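Local coordinates for racemase (Pseudovibrio sp. JE062, PDB 3MKC), which is a member of the enolase superfamily, named a racemase, with an enolase-like N-terminal domain and a TIM-barrel-like domain, at residues Cys179-Ala184 with Ala192-Glu197. Numbering follows the deposited sequence.
Sequences CVPIKA and AYYLRE
The nearest CA atoms across the contact are those of Val180 and Tyr194, 8.5 Å apart, where the chain leaving strand 175-179 passes helix 188-202 and then folds into a type I beta turn from Pro181 to Ala184, closed by a backbone hydrogen bond from Ala184 N to Pro181 O. The Tyr194 side chain bridges helix and loop: with CG anti to the backbone N (chi1 174°) its ring reaches out from the helix, and OH donates to Cys179 O at 2.9 Å. The acceptor lies at the edge of the ring, near its plane, and the C=O...OH angle of 165° puts the donor almost in line with the carbonyl. Strand, loop and helix form one beta-alpha unit of the TIM-barrel-like domain, the hydroxyl tying the helix to the last residue of its own preceding strand. Val180 CG2 lies obliquely against Tyr194 CE2 at 4.2 Å. Pro181, its side chain directed against that of Tyr194, brings CD to 4.0 Å from Tyr194 OH, again oblique to the ring. The tyrosine is buried, also touching Ala157, Ile158 and Tyr161 of helix 154-170 and meeting the ring of Trp186 at about 60°. Tyr161 OH also hydrogen-bonds Cys179 N.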
ATOM      1  N   CYS A 179      -5.400   1.567  15.917  1.00 19.89           N
ATOM      2  CA  CYS A 179      -4.191   0.851  16.303  1.00 21.78           C
ATOM      3  C   CYS A 179      -4.030   0.818  17.808  1.00 22.24           C
ATOM      4  O   CYS A 179      -4.594   1.649  18.523  1.00 23.35           O
ATOM      5  CB  CYS A 179      -2.950   1.533  15.726  1.00 22.35           C
ATOM      6  SG  CYS A 179      -3.056   2.020  14.005  1.00 25.55           S
ATOM      7  N   VAL A 180      -3.257  -0.152  18.284  1.00 21.66           N
ATOM      8  CA  VAL A 180      -2.955  -0.265  19.701  1.00 21.27           C
ATOM      9  C   VAL A 180      -1.557   0.334  19.789  1.00 22.23           C
ATOM     10  O   VAL A 180      -0.605  -0.222  19.241  1.00 20.97           O
ATOM     11  CB  VAL A 180      -2.901  -1.740  20.171  1.00 20.40           C
ATOM     12  CG1 VAL A 180      -2.510  -1.805  21.642  1.00 20.78           C
ATOM     13  CG2 VAL A 180      -4.253  -2.404  19.974  1.00 20.00           C
ATOM     14  N   PRO A 181      -1.414   1.492  20.451  1.00 23.25           N
ATOM     15  CA  PRO A 181      -0.105   2.141  20.583  1.00 24.41           C
ATOM     16  C   PRO A 181       1.019   1.177  20.972  1.00 25.37           C
ATOM     17  O   PRO A 181       0.907   0.433  21.941  1.00 25.54           O
ATOM     18  CB  PRO A 181      -0.362   3.203  21.644  1.00 24.53           C
ATOM     19  CG  PRO A 181      -1.769   3.614  21.339  1.00 24.47           C
ATOM     20  CD  PRO A 181      -2.450   2.268  21.155  1.00 23.63           C
ATOM     21  N   ILE A 182       2.105   1.212  20.209  1.00 27.48           N
ATOM     22  CA  ILE A 182       3.260   0.347  20.435  1.00 29.71           C
ATOM     23  C   ILE A 182       3.772   0.299  21.873  1.00 31.71           C
ATOM     24  O   ILE A 182       3.728  -0.748  22.527  1.00 33.29           O
ATOM     25  CB  ILE A 182       4.431   0.769  19.539  1.00 29.94           C
ATOM     26  CG1 ILE A 182       3.988   0.758  18.077  1.00 29.35           C
ATOM     27  CG2 ILE A 182       5.614  -0.158  19.756  1.00 30.63           C
ATOM     28  CD1 ILE A 182       5.088   1.109  17.094  1.00 28.99           C
ATOM     29  N   LYS A 183       4.270   1.429  22.360  1.00 32.60           N
ATOM     30  CA  LYS A 183       4.810   1.493  23.710  1.00 33.42           C
ATOM     31  C   LYS A 183       3.748   1.539  24.804  1.00 33.89           C
ATOM     32  O   LYS A 183       3.985   2.064  25.892  1.00 35.04           O
ATOM     33  CB  LYS A 183       5.743   2.694  23.836  1.00 33.37           C
ATOM     34  CG  LYS A 183       6.944   2.642  22.903  1.00 34.99           C
ATOM     35  CD  LYS A 183       7.849   3.849  23.121  1.00 35.72           C
ATOM     36  CE  LYS A 183       9.093   3.804  22.247  1.00 36.63           C
ATOM     37  NZ  LYS A 183       9.927   5.029  22.449  1.00 37.05           N
ATOM     38  N   ALA A 184       2.571   0.994  24.517  1.00 33.62           N
ATOM     39  CA  ALA A 184       1.505   0.957  25.510  1.00 33.60           C
ATOM     40  C   ALA A 184       1.721  -0.339  26.285  1.00 34.02           C
ATOM     41  O   ALA A 184       1.894  -1.396  25.684  1.00 35.03           O
ATOM     42  CB  ALA A 184       0.141   0.950  24.827  1.00 32.69           C
ATOM     43  N   ALA A 192      -8.525  -5.486  25.171  1.00 20.78           N
ATOM     44  CA  ALA A 192      -9.887  -5.896  24.862  1.00 20.94           C
ATOM     45  C   ALA A 192     -10.841  -4.777  25.274  1.00 21.56           C
ATOM     46  O   ALA A 192     -11.777  -4.441  24.549  1.00 22.46           O
ATOM     47  CB  ALA A 192     -10.229  -7.172  25.597  1.00 20.07           C
ATOM     48  N   TYR A 193     -10.590  -4.212  26.450  1.00 23.29           N
ATOM     49  CA  TYR A 193     -11.401  -3.122  26.984  1.00 23.93           C
ATOM     50  C   TYR A 193     -11.354  -1.960  26.005  1.00 23.79           C
ATOM     51  O   TYR A 193     -12.382  -1.396  25.624  1.00 23.82           O
ATOM     52  CB  TYR A 193     -10.844  -2.675  28.342  1.00 25.68           C
ATOM     53  CG  TYR A 193     -11.408  -1.356  28.815  1.00 26.44           C
ATOM     54  CD1 TYR A 193     -12.726  -1.259  29.255  1.00 27.94           C
ATOM     55  CD2 TYR A 193     -10.637  -0.197  28.777  1.00 27.87           C
ATOM     56  CE1 TYR A 193     -13.267  -0.036  29.644  1.00 29.12           C
ATOM     57  CE2 TYR A 193     -11.168   1.036  29.162  1.00 29.47           C
ATOM     58  CZ  TYR A 193     -12.482   1.104  29.593  1.00 29.90           C
ATOM     59  OH  TYR A 193     -13.020   2.314  29.963  1.00 33.12           O
ATOM     60  N   TYR A 194     -10.136  -1.623  25.602  1.00 23.05           N
ATOM     61  CA  TYR A 194      -9.862  -0.544  24.664  1.00 22.57           C
ATOM     62  C   TYR A 194     -10.691  -0.660  23.387  1.00 23.07           C
ATOM     63  O   TYR A 194     -11.402   0.269  23.000  1.00 23.05           O
ATOM     64  CB  TYR A 194      -8.371  -0.579  24.329  1.00 21.90           C
ATOM     65  CG  TYR A 194      -7.893   0.377  23.267  1.00 23.03           C
ATOM     66  CD1 TYR A 194      -7.954   1.753  23.455  1.00 22.35           C
ATOM     67  CD2 TYR A 194      -7.312  -0.101  22.091  1.00 22.44           C
ATOM     68  CE1 TYR A 194      -7.439   2.632  22.505  1.00 22.42           C
ATOM     69  CE2 TYR A 194      -6.796   0.766  21.140  1.00 23.48           C
ATOM     70  CZ  TYR A 194      -6.860   2.128  21.351  1.00 22.58           C
ATOM     71  OH  TYR A 194      -6.334   2.982  20.414  1.00 22.93           O
ATOM     72  N   LEU A 195     -10.590  -1.808  22.730  1.00 21.26           N
ATOM     73  CA  LEU A 195     -11.312  -2.030  21.493  1.00 20.76           C
ATOM     74  C   LEU A 195     -12.812  -2.010  21.717  1.00 20.75           C
ATOM     75  O   LEU A 195     -13.568  -1.627  20.837  1.00 21.30           O
ATOM     76  CB  LEU A 195     -10.872  -3.357  20.872  1.00 20.63           C
ATOM     77  CG  LEU A 195      -9.378  -3.405  20.522  1.00 21.58           C
ATOM     78  CD1 LEU A 195      -9.031  -4.760  19.914  1.00 21.31           C
ATOM     79  CD2 LEU A 195      -9.039  -2.289  19.542  1.00 20.81           C
ATOM     80  N   ARG A 196     -13.249  -2.420  22.902  1.00 22.03           N
ATOM     81  CA  ARG A 196     -14.672  -2.413  23.195  1.00 23.34           C
ATOM     82  C   ARG A 196     -15.164  -0.977  23.303  1.00 23.04           C
ATOM     83  O   ARG A 196     -16.279  -0.656  22.880  1.00 23.07           O
ATOM     84  CB  ARG A 196     -14.951  -3.166  24.494  1.00 24.21           C
ATOM     85  CG  ARG A 196     -14.949  -4.669  24.324  1.00 27.36           C
ATOM     86  CD  ARG A 196     -15.061  -5.402  25.651  1.00 28.41           C
ATOM     87  NE  ARG A 196     -15.193  -6.835  25.431  1.00 27.86           N
ATOM     88  CZ  ARG A 196     -16.206  -7.382  24.770  1.00 29.96           C
ATOM     89  NH1 ARG A 196     -17.166  -6.609  24.279  1.00 29.22           N
ATOM     90  NH2 ARG A 196     -16.254  -8.694  24.580  1.00 30.75           N
ATOM     91  N   GLU A 197     -14.326  -0.109  23.861  1.00 23.95           N
ATOM     92  CA  GLU A 197     -14.702   1.292  24.016  1.00 24.49           C
ATOM     93  C   GLU A 197     -14.732   2.001  22.672  1.00 25.05           C
ATOM     94  O   GLU A 197     -15.632   2.795  22.405  1.00 24.54           O
ATOM     95  CB  GLU A 197     -13.736   2.010  24.963  1.00 25.33           C
ATOM     96  CG  GLU A 197     -13.780   1.472  26.379  1.00 28.20           C
ATOM     97  CD  GLU A 197     -15.175   1.523  26.975  1.00 30.03           C
ATOM     98  OE1 GLU A 197     -15.695   2.640  27.181  1.00 32.22           O
ATOM     99  OE2 GLU A 197     -15.753   0.443  27.232  1.00 31.25           O
TER